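Local coordinates for probable enoyl-CoA hydratase/isomerase (Pseudomonas aeruginosa PAO1, PDB 5WYD), which is DspI, a crotonase-family enzyme implicated in biosynthesis of the diffusible signal factor DSF, probably acting as a hydro-lyase on enoyl-CoA substrates, at the interface of chains A and B. Coordinates in Å, arbitrary orientation; residue numbers count along the deposited sequence, not the author numbering. Chains: chain A/B, Probable enoyl-CoA hydratase/isomerase.

Contact 1: the interface of chains A and B. Residues chain A 222, 226; chain B 147, 151-152, 158, 174-175.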
loop_
_atom_site.group_PDB
_atom_site.type_symbol
_atom_site.label_atom_id
_atom_site.label_comp_id
_atom_site.label_asym_id
_atom_site.label_seq_id
_atom_site.Cartn_x
_atom_site.Cartn_y
_atom_site.Cartn_z
ATOM N N ILE A 222 11.553 -14.421 13.134
ATOM C CA ILE A 222 10.574 -14.990 12.221
ATOM C C ILE A 222 9.179 -14.430 12.482
ATOM O O ILE A 222 8.447 -14.098 11.543
ATOM C CB ILE A 222 10.576 -16.517 12.339
ATOM C CG1 ILE A 222 11.976 -17.056 12.119
ATOM C CG2 ILE A 222 9.624 -17.064 11.308
ATOM C CD1 ILE A 222 12.058 -18.555 12.223
ATOM N N ILE A 226 5.726 -13.362 9.648
ATOM C CA ILE A 226 4.388 -13.908 9.478
ATOM C C ILE A 226 3.381 -12.790 9.569
ATOM O O ILE A 226 2.449 -12.714 8.773
ATOM C CB ILE A 226 4.108 -14.983 10.544
ATOM C CG1 ILE A 226 5.150 -16.108 10.423
ATOM C CG2 ILE A 226 2.655 -15.456 10.428
ATOM C CD1 ILE A 226 5.016 -17.189 11.443
ATOM N N ALA B 147 12.731 -23.657 11.805
ATOM C CA ALA B 147 12.937 -22.980 13.080
ATOM C C ALA B 147 13.670 -23.881 14.065
ATOM O O ALA B 147 14.496 -23.404 14.852
ATOM C CB ALA B 147 11.606 -22.523 13.667
ATOM N N LEU B 151 16.939 -21.689 11.372
ATOM C CA LEU B 151 16.844 -21.044 10.075
ATOM C C LEU B 151 15.374 -20.792 9.783
ATOM O O LEU B 151 14.527 -21.577 10.185
ATOM C CB LEU B 151 17.497 -21.902 8.992
ATOM C CG LEU B 151 19.021 -22.113 9.017
ATOM C CD1 LEU B 151 19.657 -20.750 8.710
ATOM C CD2 LEU B 151 19.625 -22.702 10.274
ATOM N N LEU B 152 15.051 -19.635 9.265
ATOM C CA LEU B 152 13.689 -19.387 8.829
ATOM C C LEU B 152 13.449 -19.938 7.411
ATOM O O LEU B 152 14.400 -20.246 6.682
ATOM C CB LEU B 152 13.418 -17.896 8.955
ATOM C CG LEU B 152 14.357 -16.924 8.262
ATOM C CD1 LEU B 152 14.222 -17.025 6.756
ATOM C CD2 LEU B 152 14.055 -15.540 8.783
ATOM N N THR B 158 7.266 -17.974 4.995
ATOM C CA THR B 158 6.699 -17.068 5.984
ATOM C C THR B 158 5.498 -16.338 5.423
ATOM O O THR B 158 4.592 -15.972 6.172
ATOM C CB THR B 158 7.717 -16.037 6.434
ATOM O OG1 THR B 158 8.177 -15.322 5.286
ATOM C CG2 THR B 158 8.900 -16.704 7.137
ATOM N N ILE B 174 5.475 -23.522 11.888
ATOM C CA ILE B 174 6.834 -23.017 11.873
ATOM C C ILE B 174 7.351 -22.744 13.282
ATOM O O ILE B 174 8.367 -23.318 13.687
ATOM C CB ILE B 174 6.923 -21.783 10.977
ATOM C CG1 ILE B 174 8.302 -21.182 11.092
ATOM C CG2 ILE B 174 5.857 -20.781 11.313
ATOM C CD1 ILE B 174 8.403 -20.015 10.261
ATOM N N LEU B 175 6.653 -21.908 14.067
ATOM C CA LEU B 175 7.154 -21.568 15.399
ATOM C C LEU B 175 7.156 -22.759 16.341
ATOM O O LEU B 175 8.084 -22.898 17.130
ATOM C CB LEU B 175 6.385 -20.393 16.001
ATOM C CG LEU B 175 6.935 -18.980 15.660
ATOM C CD1 LEU B 175 7.201 -18.771 14.218
ATOM C CD2 LEU B 175 5.995 -17.899 16.175
#

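Contact 2: the interface of chains A and B. Residues chain A 249-250; chain B 83, 86-88, 91.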
loop_
_atom_site.group_PDB
_atom_site.type_symbol
_atom_site.label_atom_id
_atom_site.label_comp_id
_atom_site.label_asym_id
_atom_site.label_seq_id
_atom_site.Cartn_x
_atom_site.Cartn_y
_atom_site.Cartn_z
ATOM N N PHE A 249 21.762 -16.497 9.778
ATOM C CA PHE A 249 22.883 -17.376 9.464
ATOM C C PHE A 249 24.177 -16.846 10.066
ATOM O O PHE A 249 25.031 -17.625 10.497
ATOM C CB PHE A 249 22.993 -17.548 7.940
ATOM C CG PHE A 249 24.082 -18.531 7.480
ATOM C CD1 PHE A 249 25.405 -18.122 7.349
ATOM C CD2 PHE A 249 23.773 -19.864 7.170
ATOM C CE1 PHE A 249 26.405 -19.015 6.935
ATOM C CE2 PHE A 249 24.774 -20.764 6.749
ATOM C CZ PHE A 249 26.091 -20.337 6.632
ATOM N N ASP A 250 24.330 -15.533 10.157
ATOM C CA ASP A 250 25.561 -15.007 10.733
ATOM C C ASP A 250 25.460 -14.977 12.258
ATOM O O ASP A 250 25.606 -13.937 12.905
ATOM C CB ASP A 250 25.848 -13.631 10.161
ATOM C CG ASP A 250 25.918 -13.651 8.664
ATOM O OD1 ASP A 250 25.978 -14.764 8.105
ATOM O OD2 ASP A 250 25.887 -12.570 8.043
ATOM N N PHE B 83 23.391 -25.835 2.376
ATOM C CA PHE B 83 23.420 -25.012 3.584
ATOM C C PHE B 83 24.451 -25.470 4.590
ATOM O O PHE B 83 24.343 -25.133 5.772
ATOM C CB PHE B 83 22.057 -24.930 4.264
ATOM C CG PHE B 83 21.138 -23.951 3.631
ATOM C CD1 PHE B 83 21.640 -22.788 3.074
ATOM C CD2 PHE B 83 19.780 -24.176 3.597
ATOM C CE1 PHE B 83 20.807 -21.873 2.484
ATOM C CE2 PHE B 83 18.939 -23.263 3.007
ATOM C CZ PHE B 83 19.455 -22.112 2.447
ATOM N N GLY B 86 30.368 -23.309 6.930
ATOM C CA GLY B 86 29.840 -22.142 7.603
ATOM C C GLY B 86 29.849 -20.890 6.784
ATOM O O GLY B 86 29.553 -19.805 7.245
ATOM N N ASP B 87 30.158 -21.029 5.501
ATOM C CA ASP B 87 30.297 -19.856 4.623
ATOM C C ASP B 87 28.996 -19.074 4.579
ATOM O O ASP B 87 27.929 -19.648 4.397
ATOM C CB ASP B 87 30.678 -20.298 3.200
ATOM C CG ASP B 87 30.844 -19.150 2.222
ATOM O OD1 ASP B 87 30.880 -18.001 2.617
ATOM O OD2 ASP B 87 30.934 -19.438 1.020
ATOM N N LYS B 88 29.087 -17.781 4.869
ATOM C CA LYS B 88 27.931 -16.907 4.832
ATOM C C LYS B 88 27.533 -16.676 3.401
ATOM O O LYS B 88 26.354 -16.583 3.090
ATOM C CB LYS B 88 28.307 -15.587 5.494
ATOM C CG LYS B 88 28.611 -15.701 6.967
ATOM C CD LYS B 88 29.077 -14.367 7.538
ATOM C CE LYS B 88 29.554 -14.477 8.986
ATOM N NZ LYS B 88 30.027 -13.168 9.545
ATOM N N ALA B 91 25.081 -19.313 1.857
ATOM C CA ALA B 91 23.713 -19.255 2.350
ATOM C C ALA B 91 22.929 -18.143 1.672
ATOM O O ALA B 91 21.753 -18.315 1.338
ATOM C CB ALA B 91 23.727 -19.073 3.865
#

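Contact 1: the interface of chains A and B
A:Ile222 and A:Ile226, one turn apart on helix 216-226, press into a hydrophobic groove of chain B between the loop at B:Leu152 and the helix carrying B:Ile174 and B:Leu175. The protein has the crotonase (enoyl-CoA hydratase/isomerase) fold, and this is a subunit interface in a six-chain assembly; crotonases are typically dimers of trimers.

Head-on, the gamma-methyl CG2 of A:Ile222 meets B:Ile174 tip to tip, its distance to the end methyl CD1 being 3.4 Å. That is tight packing for two methyl groups. B:Ile174 gets there by stretching out: its CG1 is anti to the backbone N (chi1 174°), and the second torsion is also extended, which carries CD1 away from its own helix.

The other contacts are made by side chains passing in opposite directions. The second branch of A:Ile222, CG1 with its end methyl CD1, runs beside the backbone N (chi1 -55°) and goes past B:Leu152. Here the leucine offers its CB, 3.6 Å from CG1 of A:Ile222, while its isopropyl end (CG and its two methyls) turns away. A:Ile222 CD1 lies equally near that CB, so the leucine's methylene meets the whole ethyl arm. The methyl of B:Ala147 also faces this arm, but the alanine is poorly ordered and the contact is loose.

On the next turn A:Ile226 works through its end methyl CD1, which sits 3.7 Å from CG2 of B:Ile174. B:Leu175 approaches the same methyl with its CD1, 3.9 Å from A:Ile226 CD1. The two branches of B:Ile174 are thus split between two turns of the partner helix, CD1 to A:Ile222 and CG2 to A:Ile226.

At one border the carbonyl O of B:Thr158 lies 3.9 Å from A:Ile226 CA, a loose approach.

Contact 2: the interface of chains A and B
A:Phe249 ends helix 238-249 and A:Asp250 bends out of it (phi -84°, psi 58°), setting both side chains against the B:Gly86 and B:Asp87 loop, which follows a cis peptide bond and leads into helix 88-106.

The phenyl ring packs on the loop and the first turn of the helix. With CG anti to the backbone N (chi1 -176°), A:Phe249 projects from the end of its own helix and lays one face over that turn. The methyl of B:Ala91 sits over this face, a CH-pi contact with CB 3.5 Å from the ring centroid and displaced toward the CD2 and CE2 rim. On the same side of the ring B:Lys88 approaches with its backbone, CA lying 3.3 Å from CE1 of the phenylalanine. At the far rim the loop carbonyl B:Gly86 O is 3.3 Å from A:Phe249 CE1; the approach of B:Asp87 O to the ring, from off its plane, is doubtful.

Beside the ring, the A:Asp250 carboxylate and the B:Lys88 chain cross obliquely. Extended beyond CG, the lysine chain carries its methylenes past the acid, and B:Lys88 CD comes 3.4 Å from the carboxylate carbon CG of A:Asp250. If both groups are charged they would attract at a distance: the amine NZ of B:Lys88 lies 4.4 Å from OD2 of A:Asp250.

The C-alpha centres of contact 1 and contact 2 are about 17 Å apart, and the two have no residue in common. Chain A supplies both from its C-terminal helical part: helix 216-226 for contact 1, the end of helix 238-249 for contact 2. Chain B answers with separate elements, helices and the intervening loop of the 146-176 stretch in the first case and the start of helix 88-106 with its preceding loop in the second. The A–B interface is not an exact two-fold, which is compatible with a trimer contact of the crotonase kind, though these two contacts alone do not show it.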